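PDB 6MX6: Pre-mRNA-processing-splicing factor 8 from Cryptococcus neoformans var. grubii serotype A, which is represented by its intein, a Hint-family element that probably excises itself and joins the flanking host segments by protein splicing. Local coordinates for residues Arg11-Arg14 with Ser18-Leu21; Val101-Phe106 with Asn143-Glu148; Ser72-Arg77 with Ala137-Ile142. All blocks are in the same frame, centred on the assembly; numbering follows the deposited sequence.

Contact 1: Arg11-Arg14 with Ser18-Leu21; sequences RLLR and SEVL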
ATOM      1  N   ARG A  11      -8.066   0.323   6.002  1.00 20.56           N
ATOM      2  CA  ARG A  11      -8.222  -0.793   6.931  1.00 21.02           C
ATOM      3  C   ARG A  11      -7.044  -1.749   6.789  1.00 23.77           C
ATOM      4  O   ARG A  11      -6.805  -2.292   5.704  1.00 21.65           O
ATOM      5  CB  ARG A  11      -9.546  -1.522   6.670  1.00 24.31           C
ATOM      6  CG  ARG A  11     -10.776  -0.634   6.826  1.00 28.01           C
ATOM      7  CD  ARG A  11     -11.957  -1.137   5.998  1.00 37.48           C
ATOM      8  NE  ARG A  11     -12.315  -2.508   6.344  1.00 40.93           N
ATOM      9  CZ  ARG A  11     -13.254  -3.215   5.724  1.00 37.78           C
ATOM     10  NH1 ARG A  11     -13.934  -2.680   4.718  1.00 34.98           N
ATOM     11  NH2 ARG A  11     -13.508  -4.459   6.109  1.00 35.06           N
ATOM     12  N   LEU A  12      -6.315  -1.962   7.882  1.00 18.77           N
ATOM     13  CA  LEU A  12      -5.165  -2.847   7.942  1.00 17.10           C
ATOM     14  C   LEU A  12      -5.469  -4.033   8.843  1.00 20.23           C
ATOM     15  O   LEU A  12      -6.467  -4.048   9.567  1.00 21.48           O
ATOM     16  CB  LEU A  12      -3.939  -2.091   8.462  1.00 19.04           C
ATOM     17  CG  LEU A  12      -3.713  -0.733   7.796  1.00 23.86           C
ATOM     18  CD1 LEU A  12      -2.562   0.016   8.442  1.00 21.69           C
ATOM     19  CD2 LEU A  12      -3.459  -0.931   6.303  1.00 19.13           C
ATOM     20  N   LEU A  13      -4.572  -5.020   8.820  1.00 22.36           N
ATOM     21  CA  LEU A  13      -4.710  -6.236   9.621  1.00 22.47           C
ATOM     22  C   LEU A  13      -3.714  -6.210  10.774  1.00 21.71           C
ATOM     23  O   LEU A  13      -2.508  -6.053  10.555  1.00 26.07           O
ATOM     24  CB  LEU A  13      -4.487  -7.485   8.766  1.00 27.70           C
ATOM     25  CG  LEU A  13      -5.569  -7.775   7.727  1.00 26.41           C
ATOM     26  CD1 LEU A  13      -5.224  -9.002   6.905  1.00 25.45           C
ATOM     27  CD2 LEU A  13      -6.920  -7.931   8.393  1.00 30.89           C
ATOM     28  N   ARG A  14      -4.219  -6.365  11.997  1.00 25.19           N
ATOM     29  CA  ARG A  14      -3.347  -6.629  13.131  1.00 25.51           C
ATOM     30  C   ARG A  14      -2.727  -8.019  13.009  1.00 31.44           C
ATOM     31  O   ARG A  14      -3.198  -8.876  12.255  1.00 28.02           O
ATOM     32  CB  ARG A  14      -4.119  -6.538  14.446  1.00 27.44           C
ATOM     33  CG  ARG A  14      -4.585  -5.150  14.839  1.00 32.18           C
ATOM     34  CD  ARG A  14      -5.146  -5.168  16.254  1.00 30.00           C
ATOM     35  NE  ARG A  14      -5.716  -3.882  16.641  1.00 30.17           N
ATOM     36  CZ  ARG A  14      -5.000  -2.851  17.074  1.00 29.10           C
ATOM     37  NH1 ARG A  14      -3.680  -2.947  17.172  1.00 36.39           N
ATOM     38  NH2 ARG A  14      -5.605  -1.721  17.406  1.00 36.61           N
ATOM     39  N   SER A  18      -7.424  -9.372  13.348  1.00 34.14           N
ATOM     40  CA  SER A  18      -8.478  -8.374  13.443  1.00 27.10           C
ATOM     41  C   SER A  18      -8.072  -7.112  12.682  1.00 25.06           C
ATOM     42  O   SER A  18      -6.898  -6.898  12.371  1.00 27.59           O
ATOM     43  CB  SER A  18      -8.778  -8.044  14.904  1.00 33.56           C
ATOM     44  OG  SER A  18      -7.616  -7.576  15.568  1.00 42.58           O
ATOM     45  N   GLU A  19      -9.059  -6.275  12.375  1.00 26.51           N
ATOM     46  CA  GLU A  19      -8.811  -5.073  11.587  1.00 25.74           C
ATOM     47  C   GLU A  19      -8.490  -3.885  12.487  1.00 28.43           C
ATOM     48  O   GLU A  19      -8.974  -3.788  13.613  1.00 25.60           O
ATOM     49  CB  GLU A  19     -10.018  -4.739  10.708  1.00 24.71           C
ATOM     50  CG  GLU A  19     -10.330  -5.790   9.672  1.00 27.87           C
ATOM     51  CD  GLU A  19     -11.291  -5.303   8.594  1.00 50.83           C
ATOM     52  OE1 GLU A  19     -11.586  -4.087   8.547  1.00 48.22           O
ATOM     53  OE2 GLU A  19     -11.754  -6.145   7.794  1.00 41.17           O
ATOM     54  N   VAL A  20      -7.681  -2.968  11.963  1.00 26.30           N
ATOM     55  CA  VAL A  20      -7.388  -1.695  12.622  1.00 27.08           C
ATOM     56  C   VAL A  20      -7.296  -0.619  11.547  1.00 28.03           C
ATOM     57  O   VAL A  20      -6.729  -0.850  10.476  1.00 22.31           O
ATOM     58  CB  VAL A  20      -6.089  -1.755  13.463  1.00 28.67           C
ATOM     59  CG1 VAL A  20      -4.900  -2.198  12.623  1.00 24.31           C
ATOM     60  CG2 VAL A  20      -5.798  -0.404  14.113  1.00 30.32           C
ATOM     61  N   LEU A  21      -7.883   0.544  11.810  1.00 24.01           N
ATOM     62  CA  LEU A  21      -7.743   1.650  10.870  1.00 24.77           C
ATOM     63  C   LEU A  21      -6.340   2.233  10.988  1.00 30.20           C
ATOM     64  O   LEU A  21      -5.736   2.229  12.063  1.00 25.56           O
ATOM     65  CB  LEU A  21      -8.796   2.726  11.128  1.00 25.76           C
ATOM     66  CG  LEU A  21     -10.262   2.303  10.960  1.00 27.78           C
ATOM     67  CD1 LEU A  21     -11.192   3.483  11.236  1.00 30.18           C
ATOM     68  CD2 LEU A  21     -10.525   1.721   9.579  1.00 28.93           C
TER
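Leu-12 and Val-20 form the central, hydrogen-bonded pair of two short antiparallel strands, 11-13 and 19-21, whose axes approach to 4.5 Å at 136°. Each donates its backbone N-H to the carbonyl oxygen of the other, Leu-12 N to Val-20 O and Val-20 N to Leu-12 O, both at 2.9 Å. Non-hydrogen-bonded pairs flank them, Arg-11 with Leu-21 and Leu-13 with Glu-19, and beyond the strand ends Arg-14 N still bonds to Ser-18 O at 2.8 Å.

The face bearing Arg-11 and Glu-19 carries a diagonal salt bridge. A bend at chi3 (57°) turns the guanidinium of Arg-11 side-on to the carboxylate, with NE 2.8 Å from OE1 of Glu-19. Its NH2 reaches the second oxygen, Glu-19 OE2, at 3.0 Å, and adds a weak bond to OE1. Both oxygens are met on their syn sides, and the planes of the two flat groups lie 30° apart; gripped by two nitrogens, one to each oxygen, neither end should turn easily. Leu-21 CD2 rests against Arg-11 CG at 3.6 Å, using the aliphatic part of the long arginine, while Tyr-168 adds a cation-pi contact.

Val-20 lies on the other face with Leu-12. The stem of Arg-14, extended from CG to NE, crosses this compact beta-branched side chain at about a right angle. Arg-14 NH2 comes 3.6 Å from Val-20 CG2, which sits over one face of the guanidinium, off-centre toward its rim. Ser-18 OG stands near the guanidinium edge but finds its hydrogen bond with Asp-16, in the connecting turn. Leu-12 and Leu-13, buried as their apolar character suits, pack onto strand 164-166 through Tyr-165 and Leu-166. Two strands joined by the five-residue connection 14-18 form a beta hairpin within the Hint-family region of the intein.

Contact 2: Val101-Phe106 with Asn143-Glu148; sequences VTVDDF and NSIELE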
ATOM      1  N   VAL A 101       8.486   1.054  -5.803  1.00 27.70           N
ATOM      2  CA  VAL A 101       8.525   2.301  -6.565  1.00 22.15           C
ATOM      3  C   VAL A 101       7.631   3.331  -5.891  1.00 27.72           C
ATOM      4  O   VAL A 101       6.518   3.016  -5.467  1.00 22.70           O
ATOM      5  CB  VAL A 101       8.118   2.080  -8.037  1.00 24.92           C
ATOM      6  CG1 VAL A 101       6.746   1.448  -8.120  1.00 28.77           C
ATOM      7  CG2 VAL A 101       8.170   3.385  -8.814  1.00 29.38           C
ATOM      8  N   THR A 102       8.124   4.562  -5.766  1.00 22.94           N
ATOM      9  CA  THR A 102       7.286   5.586  -5.163  1.00 21.47           C
ATOM     10  C   THR A 102       6.146   5.945  -6.106  1.00 22.71           C
ATOM     11  O   THR A 102       6.241   5.780  -7.327  1.00 20.55           O
ATOM     12  CB  THR A 102       8.093   6.842  -4.827  1.00 28.20           C
ATOM     13  OG1 THR A 102       8.508   7.492  -6.036  1.00 24.41           O
ATOM     14  CG2 THR A 102       9.308   6.494  -3.962  1.00 25.91           C
ATOM     15  N   VAL A 103       5.051   6.434  -5.518  1.00 21.24           N
ATOM     16  CA  VAL A 103       3.917   6.893  -6.313  1.00 22.66           C
ATOM     17  C   VAL A 103       4.353   7.980  -7.293  1.00 22.62           C
ATOM     18  O   VAL A 103       3.917   7.993  -8.446  1.00 24.40           O
ATOM     19  CB  VAL A 103       2.772   7.364  -5.390  1.00 17.38           C
ATOM     20  CG1 VAL A 103       1.775   8.204  -6.156  1.00 25.01           C
ATOM     21  CG2 VAL A 103       2.071   6.167  -4.723  1.00 20.48           C
ATOM     22  N   ASP A 104       5.238   8.891  -6.870  1.00 17.30           N
ATOM     23  CA  ASP A 104       5.683   9.962  -7.770  1.00 20.93           C
ATOM     24  C   ASP A 104       6.332   9.394  -9.033  1.00 28.30           C
ATOM     25  O   ASP A 104       5.994   9.782 -10.169  1.00 27.97           O
ATOM     26  CB  ASP A 104       6.672  10.876  -7.046  1.00 28.68           C
ATOM     27  CG  ASP A 104       6.007  12.067  -6.389  1.00 44.92           C
ATOM     28  OD1 ASP A 104       4.877  12.435  -6.795  1.00 38.69           O
ATOM     29  OD2 ASP A 104       6.623  12.636  -5.459  1.00 36.49           O
ATOM     30  N   ASP A 105       7.263   8.454  -8.842  1.00 24.98           N
ATOM     31  CA  ASP A 105       7.999   7.881  -9.959  1.00 22.07           C
ATOM     32  C   ASP A 105       7.092   7.044 -10.843  1.00 25.95           C
ATOM     33  O   ASP A 105       7.227   7.060 -12.071  1.00 27.77           O
ATOM     34  CB  ASP A 105       9.167   7.040  -9.443  1.00 32.17           C
ATOM     35  CG  ASP A 105      10.301   7.890  -8.877  1.00 42.87           C
ATOM     36  OD1 ASP A 105      10.451   9.056  -9.297  1.00 35.19           O
ATOM     37  OD2 ASP A 105      11.059   7.378  -8.025  1.00 39.55           O
ATOM     38  N   PHE A 106       6.161   6.304 -10.235  1.00 21.61           N
ATOM     39  CA  PHE A 106       5.236   5.487 -11.011  1.00 20.80           C
ATOM     40  C   PHE A 106       4.304   6.357 -11.842  1.00 20.59           C
ATOM     41  O   PHE A 106       4.077   6.090 -13.026  1.00 21.77           O
ATOM     42  CB  PHE A 106       4.436   4.584 -10.078  1.00 21.44           C
ATOM     43  CG  PHE A 106       3.509   3.656 -10.798  1.00 24.62           C
ATOM     44  CD1 PHE A 106       3.981   2.468 -11.331  1.00 27.00           C
ATOM     45  CD2 PHE A 106       2.169   3.974 -10.945  1.00 23.40           C
ATOM     46  CE1 PHE A 106       3.129   1.604 -11.988  1.00 25.35           C
ATOM     47  CE2 PHE A 106       1.317   3.118 -11.612  1.00 31.51           C
ATOM     48  CZ  PHE A 106       1.801   1.933 -12.133  1.00 26.16           C
ATOM     49  N   ASN A 143      -5.850   0.322 -13.024  1.00 19.14           N
ATOM     50  CA  ASN A 143      -6.619   0.946 -14.091  1.00 23.75           C
ATOM     51  C   ASN A 143      -6.411   2.450 -14.149  1.00 25.66           C
ATOM     52  O   ASN A 143      -6.390   3.028 -15.240  1.00 22.70           O
ATOM     53  CB  ASN A 143      -8.110   0.638 -13.922  1.00 26.71           C
ATOM     54  CG  ASN A 143      -8.936   1.097 -15.110  1.00 35.36           C
ATOM     55  OD1 ASN A 143      -8.600   0.816 -16.264  1.00 39.18           O
ATOM     56  ND2 ASN A 143     -10.018   1.814 -14.833  1.00 39.72           N
ATOM     57  N   SER A 144      -6.255   3.107 -13.002  1.00 17.08           N
ATOM     58  CA  SER A 144      -6.033   4.546 -13.031  1.00 18.17           C
ATOM     59  C   SER A 144      -5.290   4.968 -11.779  1.00 16.21           C
ATOM     60  O   SER A 144      -5.387   4.324 -10.734  1.00 19.27           O
ATOM     61  CB  SER A 144      -7.345   5.336 -13.155  1.00 26.73           C
ATOM     62  OG  SER A 144      -8.211   5.072 -12.067  1.00 26.48           O
ATOM     63  N   ILE A 145      -4.537   6.057 -11.897  1.00 15.18           N
ATOM     64  CA  ILE A 145      -3.891   6.660 -10.740  1.00 16.38           C
ATOM     65  C   ILE A 145      -3.973   8.162 -10.944  1.00 22.99           C
ATOM     66  O   ILE A 145      -3.535   8.675 -11.981  1.00 22.86           O
ATOM     67  CB  ILE A 145      -2.435   6.182 -10.544  1.00 20.32           C
ATOM     68  CG1 ILE A 145      -1.814   6.842  -9.304  1.00 20.38           C
ATOM     69  CG2 ILE A 145      -1.589   6.409 -11.799  1.00 29.66           C
ATOM     70  CD1 ILE A 145      -0.552   6.141  -8.793  1.00 25.10           C
ATOM     71  N   GLU A 146      -4.617   8.855 -10.012  1.00 15.57           N
ATOM     72  CA  GLU A 146      -4.912  10.265 -10.244  1.00 17.84           C
ATOM     73  C   GLU A 146      -4.718  11.065  -8.973  1.00 16.78           C
ATOM     74  O   GLU A 146      -5.041  10.591  -7.888  1.00 15.46           O
ATOM     75  CB  GLU A 146      -6.353  10.470 -10.740  1.00 28.08           C
ATOM     76  CG  GLU A 146      -6.691   9.836 -12.096  1.00 25.51           C
ATOM     77  CD  GLU A 146      -5.973  10.510 -13.262  1.00 42.83           C
ATOM     78  OE1 GLU A 146      -5.421  11.617 -13.081  1.00 41.18           O
ATOM     79  OE2 GLU A 146      -5.968   9.930 -14.368  1.00 44.92           O
ATOM     80  N   LEU A 147      -4.230  12.295  -9.117  1.00 14.91           N
ATOM     81  CA  LEU A 147      -4.140  13.192  -7.974  1.00 14.76           C
ATOM     82  C   LEU A 147      -5.529  13.695  -7.609  1.00 20.05           C
ATOM     83  O   LEU A 147      -6.297  14.116  -8.482  1.00 19.23           O
ATOM     84  CB  LEU A 147      -3.217  14.369  -8.302  1.00 17.66           C
ATOM     85  CG  LEU A 147      -3.047  15.444  -7.224  1.00 16.83           C
ATOM     86  CD1 LEU A 147      -2.191  14.938  -6.081  1.00 18.88           C
ATOM     87  CD2 LEU A 147      -2.436  16.701  -7.831  1.00 19.81           C
ATOM     88  N   GLU A 148      -5.861  13.640  -6.323  1.00 14.23           N
ATOM     89  CA  GLU A 148      -7.155  14.126  -5.869  1.00 16.64           C
ATOM     90  C   GLU A 148      -7.167  15.644  -5.777  1.00 20.23           C
ATOM     91  O   GLU A 148      -6.139  16.286  -5.549  1.00 16.40           O
ATOM     92  CB  GLU A 148      -7.507  13.518  -4.520  1.00 19.42           C
ATOM     93  CG  GLU A 148      -7.726  12.041  -4.600  1.00 19.02           C
ATOM     94  CD  GLU A 148      -8.652  11.579  -3.527  1.00 32.08           C
ATOM     95  OE1 GLU A 148      -8.384  11.931  -2.361  1.00 24.88           O
ATOM     96  OE2 GLU A 148      -9.649  10.892  -3.847  1.00 32.01           O
TER
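Ile-145 CD1 is the single atom that strand 139-147 sends into this buried apolar contact, reaching the start of helix 103-108 in the Hint-family region. The methyl lies 4.1 Å from Val-103 CG1 and again 4.1 Å from Phe-106 CD2, touching both without a polar bond. Isoleucine suits the place because its chain is nearly fully stretched, with CG1 anti to the backbone N (chi1 -180°), and so spans a gap in which the closest CA atoms, those of Val-103 and Ile-145, are 9.0 Å apart. Val-103 and Phe-106 stand one helical turn apart and present a short branched side chain and a broad ring to the same methyl.

Around this first shell the packing continues in both directions. Val-103 also lies on Tyr-52, Cys-65 and Leu-71, Phe-106 on Met-73, and Ile-145 on Ile-54 of the adjoining strand 52-56. Just before Ile-145, a classic beta bulge sets Asn-143 and Ser-144 together opposite Lys-55.

Behind the two helical side chains, strand 96-102 passes directly into the helix. Phe-106 N bonds to Thr-102 O, closing the first turn. Thr-102 occupies the N-cap, where its hydroxyl can accept from a backbone N-H that has no carbonyl of an earlier turn to bond to: Thr-102 OG1 takes a hydrogen bond from Asp-105 N at 3.2 Å, with an N-H...O angle of 163°.

Contact 3: Ser72-Arg77 with Ala137-Ile142; sequences SMYKER and ATLLHI
Tyr-74 and Leu-139 make one of two apolar contacts here, and Met-73 and Ile-142 make the other; no hydrogen bond joins the two segments. Leu-139 CD2 lies 3.8 Å from Tyr-74 CD2 and 3.9 Å from Tyr-74 CB, so the methyl settles at the root of the ring. Leucine suits the place because its branched end fits a methyl against the apolar surface of the tyrosine CB and ring carbons. The two side chains cross at about a right angle. At the second site the terminal methyl does the work: Met-73 CE touches Ile-142 CD1 at 3.8 Å. A bend at chi3 (69°) swings CE off the line of the methionine chain, and this flexibility suits a residue that must reach across to another strand, whereas Ile-142 offers the end of an extended chain.

Among aromatic interactions, the ring of Tyr-74 packs edge-to-face with Phe-120, which belongs to strand 117-120.

The polar bonds run to neighbouring parts of the chain. Tyr-74 pairs by its backbone with Lys-118, whose NZ also makes a salt bridge with Glu-76 OE2, and Leu-139 in turn packs on Lys-118. On the far side, Met-73 is backbone-bonded to Val-99 and offers its carbonyl to Arg-98.

Strand 117-120 lies between strands 70-76 and 139-147, so these side chains meet past an intervening strand of the antiparallel sheet in the Hint-family region.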
ATOM      1  N   SER A  72       4.740  -1.532  -3.316  1.00 23.38           N
ATOM      2  CA  SER A  72       5.405  -2.810  -3.520  1.00 24.81           C
ATOM      3  C   SER A  72       4.684  -3.534  -4.645  1.00 25.81           C
ATOM      4  O   SER A  72       3.489  -3.812  -4.542  1.00 25.02           O
ATOM      5  CB  SER A  72       5.398  -3.644  -2.239  1.00 27.23           C
ATOM      6  OG  SER A  72       6.301  -3.112  -1.289  1.00 41.55           O
ATOM      7  N   MET A  73       5.403  -3.826  -5.722  1.00 23.52           N
ATOM      8  CA  MET A  73       4.813  -4.292  -6.957  1.00 23.19           C
ATOM      9  C   MET A  73       5.581  -5.497  -7.474  1.00 27.67           C
ATOM     10  O   MET A  73       6.660  -5.848  -6.981  1.00 24.81           O
ATOM     11  CB  MET A  73       4.805  -3.177  -8.015  1.00 24.46           C
ATOM     12  CG  MET A  73       4.584  -1.790  -7.445  1.00 28.90           C
ATOM     13  SD  MET A  73       4.039  -0.590  -8.678  1.00 26.98           S
ATOM     14  CE  MET A  73       2.396  -1.202  -9.036  1.00 25.27           C
ATOM     15  N   TYR A  74       4.981  -6.136  -8.471  1.00 28.38           N
ATOM     16  CA  TYR A  74       5.632  -7.130  -9.309  1.00 27.76           C
ATOM     17  C   TYR A  74       5.734  -6.560 -10.714  1.00 31.22           C
ATOM     18  O   TYR A  74       4.760  -6.009 -11.234  1.00 32.00           O
ATOM     19  CB  TYR A  74       4.842  -8.441  -9.331  1.00 26.84           C
ATOM     20  CG  TYR A  74       5.203  -9.404  -8.227  1.00 28.56           C
ATOM     21  CD1 TYR A  74       6.382 -10.135  -8.273  1.00 39.46           C
ATOM     22  CD2 TYR A  74       4.361  -9.585  -7.140  1.00 33.71           C
ATOM     23  CE1 TYR A  74       6.709 -11.021  -7.263  1.00 35.91           C
ATOM     24  CE2 TYR A  74       4.680 -10.463  -6.127  1.00 35.21           C
ATOM     25  CZ  TYR A  74       5.854 -11.178  -6.192  1.00 37.79           C
ATOM     26  OH  TYR A  74       6.173 -12.055  -5.181  1.00 46.79           O
ATOM     27  N   LYS A  75       6.906  -6.685 -11.321  1.00 30.37           N
ATOM     28  CA  LYS A  75       7.145  -6.214 -12.676  1.00 33.96           C
ATOM     29  C   LYS A  75       7.390  -7.401 -13.598  1.00 33.86           C
ATOM     30  O   LYS A  75       8.077  -8.354 -13.223  1.00 35.25           O
ATOM     31  CB  LYS A  75       8.337  -5.260 -12.715  1.00 32.58           C
ATOM     32  CG  LYS A  75       8.514  -4.531 -14.029  1.00 35.04           C
ATOM     33  CD  LYS A  75       9.738  -3.633 -13.975  1.00 36.88           C
ATOM     34  CE  LYS A  75       9.963  -2.920 -15.294  1.00 46.92           C
ATOM     35  NZ  LYS A  75      11.262  -3.304 -15.912  1.00 60.54           N
ATOM     36  N   GLU A  76       6.827  -7.335 -14.804  1.00 36.08           N
ATOM     37  CA  GLU A  76       6.944  -8.429 -15.758  1.00 48.26           C
ATOM     38  C   GLU A  76       8.379  -8.572 -16.257  1.00 51.28           C
ATOM     39  O   GLU A  76       9.137  -7.600 -16.339  1.00 47.02           O
ATOM     40  CB  GLU A  76       6.002  -8.211 -16.945  1.00 44.35           C
ATOM     41  CG  GLU A  76       4.584  -7.819 -16.553  1.00 51.93           C
ATOM     42  CD  GLU A  76       3.516  -8.614 -17.286  1.00 66.61           C
ATOM     43  OE1 GLU A  76       3.616  -9.861 -17.333  1.00 69.04           O
ATOM     44  OE2 GLU A  76       2.572  -7.987 -17.813  1.00 61.09           O
ATOM     45  N   ARG A  77       8.739  -9.811 -16.596  1.00 52.58           N
ATOM     46  CA  ARG A  77      10.057 -10.170 -17.129  1.00 62.96           C
ATOM     47  C   ARG A  77      11.195  -9.709 -16.223  1.00 59.93           C
ATOM     48  O   ARG A  77      11.802 -10.516 -15.516  1.00 62.57           O
ATOM     49  CB  ARG A  77      10.243  -9.602 -18.541  1.00 63.68           C
ATOM     50  CG  ARG A  77      11.575  -9.962 -19.190  1.00 71.66           C
ATOM     51  CD  ARG A  77      11.529 -11.322 -19.881  1.00 77.26           C
ATOM     52  NE  ARG A  77      12.544 -11.434 -20.928  1.00 80.74           N
ATOM     53  CZ  ARG A  77      12.607 -12.426 -21.813  1.00 84.67           C
ATOM     54  NH1 ARG A  77      11.712 -13.406 -21.783  1.00 80.24           N
ATOM     55  NH2 ARG A  77      13.566 -12.438 -22.729  1.00 82.25           N
ATOM     56  N   ALA A 137      -5.838 -15.536  -9.113  1.00 70.38           N
ATOM     57  CA  ALA A 137      -5.138 -14.361  -9.619  1.00 72.87           C
ATOM     58  C   ALA A 137      -4.808 -13.392  -8.484  1.00 63.88           C
ATOM     59  O   ALA A 137      -5.653 -12.606  -8.056  1.00 73.66           O
ATOM     60  CB  ALA A 137      -5.973 -13.666 -10.689  1.00 76.51           C
ATOM     61  N   THR A 138      -3.569 -13.457  -7.999  1.00 50.68           N
ATOM     62  CA  THR A 138      -3.124 -12.626  -6.889  1.00 41.72           C
ATOM     63  C   THR A 138      -2.471 -11.324  -7.341  1.00 32.23           C
ATOM     64  O   THR A 138      -2.124 -10.498  -6.492  1.00 35.33           O
ATOM     65  CB  THR A 138      -2.154 -13.413  -6.000  1.00 49.66           C
ATOM     66  OG1 THR A 138      -2.050 -12.774  -4.721  1.00 59.41           O
ATOM     67  CG2 THR A 138      -0.772 -13.489  -6.636  1.00 37.95           C
ATOM     68  N   LEU A 139      -2.287 -11.123  -8.641  1.00 25.13           N
ATOM     69  CA  LEU A 139      -1.799  -9.855  -9.163  1.00 29.02           C
ATOM     70  C   LEU A 139      -2.983  -8.962  -9.502  1.00 29.99           C
ATOM     71  O   LEU A 139      -4.020  -9.430  -9.985  1.00 32.58           O
ATOM     72  CB  LEU A 139      -0.933 -10.056 -10.407  1.00 30.13           C
ATOM     73  CG  LEU A 139       0.393 -10.801 -10.278  1.00 38.18           C
ATOM     74  CD1 LEU A 139       1.023 -10.961 -11.650  1.00 46.58           C
ATOM     75  CD2 LEU A 139       1.348 -10.084  -9.338  1.00 38.76           C
ATOM     76  N   LEU A 140      -2.827  -7.674  -9.230  1.00 24.21           N
ATOM     77  CA  LEU A 140      -3.858  -6.680  -9.476  1.00 22.50           C
ATOM     78  C   LEU A 140      -3.349  -5.687 -10.510  1.00 26.37           C
ATOM     79  O   LEU A 140      -2.215  -5.206 -10.413  1.00 28.58           O
ATOM     80  CB  LEU A 140      -4.242  -5.956  -8.183  1.00 20.02           C
ATOM     81  CG  LEU A 140      -4.578  -6.878  -7.019  1.00 28.39           C
ATOM     82  CD1 LEU A 140      -4.753  -6.062  -5.758  1.00 35.00           C
ATOM     83  CD2 LEU A 140      -5.837  -7.673  -7.328  1.00 30.52           C
ATOM     84  N   HIS A 141      -4.191  -5.375 -11.483  1.00 20.72           N
ATOM     85  CA  HIS A 141      -3.835  -4.503 -12.586  1.00 20.68           C
ATOM     86  C   HIS A 141      -4.375  -3.114 -12.283  1.00 20.45           C
ATOM     87  O   HIS A 141      -5.570  -2.955 -12.014  1.00 22.12           O
ATOM     88  CB  HIS A 141      -4.408  -5.044 -13.895  1.00 20.42           C
ATOM     89  CG  HIS A 141      -3.999  -6.455 -14.184  1.00 28.26           C
ATOM     90  ND1 HIS A 141      -4.634  -7.545 -13.623  1.00 27.13           N
ATOM     91  CD2 HIS A 141      -3.003  -6.954 -14.953  1.00 32.96           C
ATOM     92  CE1 HIS A 141      -4.052  -8.654 -14.044  1.00 38.33           C
ATOM     93  NE2 HIS A 141      -3.059  -8.323 -14.850  1.00 34.86           N
ATOM     94  N   ILE A 142      -3.502  -2.122 -12.311  1.00 17.52           N
ATOM     95  CA  ILE A 142      -3.918  -0.756 -12.030  1.00 17.45           C
ATOM     96  C   ILE A 142      -4.648  -0.200 -13.246  1.00 20.39           C
ATOM     97  O   ILE A 142      -4.135  -0.243 -14.370  1.00 22.61           O
ATOM     98  CB  ILE A 142      -2.707   0.108 -11.651  1.00 18.94           C
ATOM     99  CG1 ILE A 142      -2.141  -0.380 -10.318  1.00 24.94           C
ATOM    100  CG2 ILE A 142      -3.104   1.568 -11.569  1.00 22.30           C
ATOM    101  CD1 ILE A 142      -0.945   0.412  -9.850  1.00 21.64           C
TER

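Contacts 2 and 3 are neighbours in one apolar region, their centres 15 Å apart, and share strand 139-147. The ring of Phe-106 joins them, with CZ 3.9 Å from Ile-142 CD1, and Val-101 CG1 comes 3.4 Å from Met-73 SD. Their segments alternate along the chain; in space, strands 70-76 and 96-102 lie side by side in the same sheet. Contact 1 is separate: it closes before the others open, and its centre lies 24 Å from that of contact 2, on the opposite side of the chain's centre, and 23 Å from that of contact 3. Its nearest atoms are about 14 Å and 12 Å away respectively.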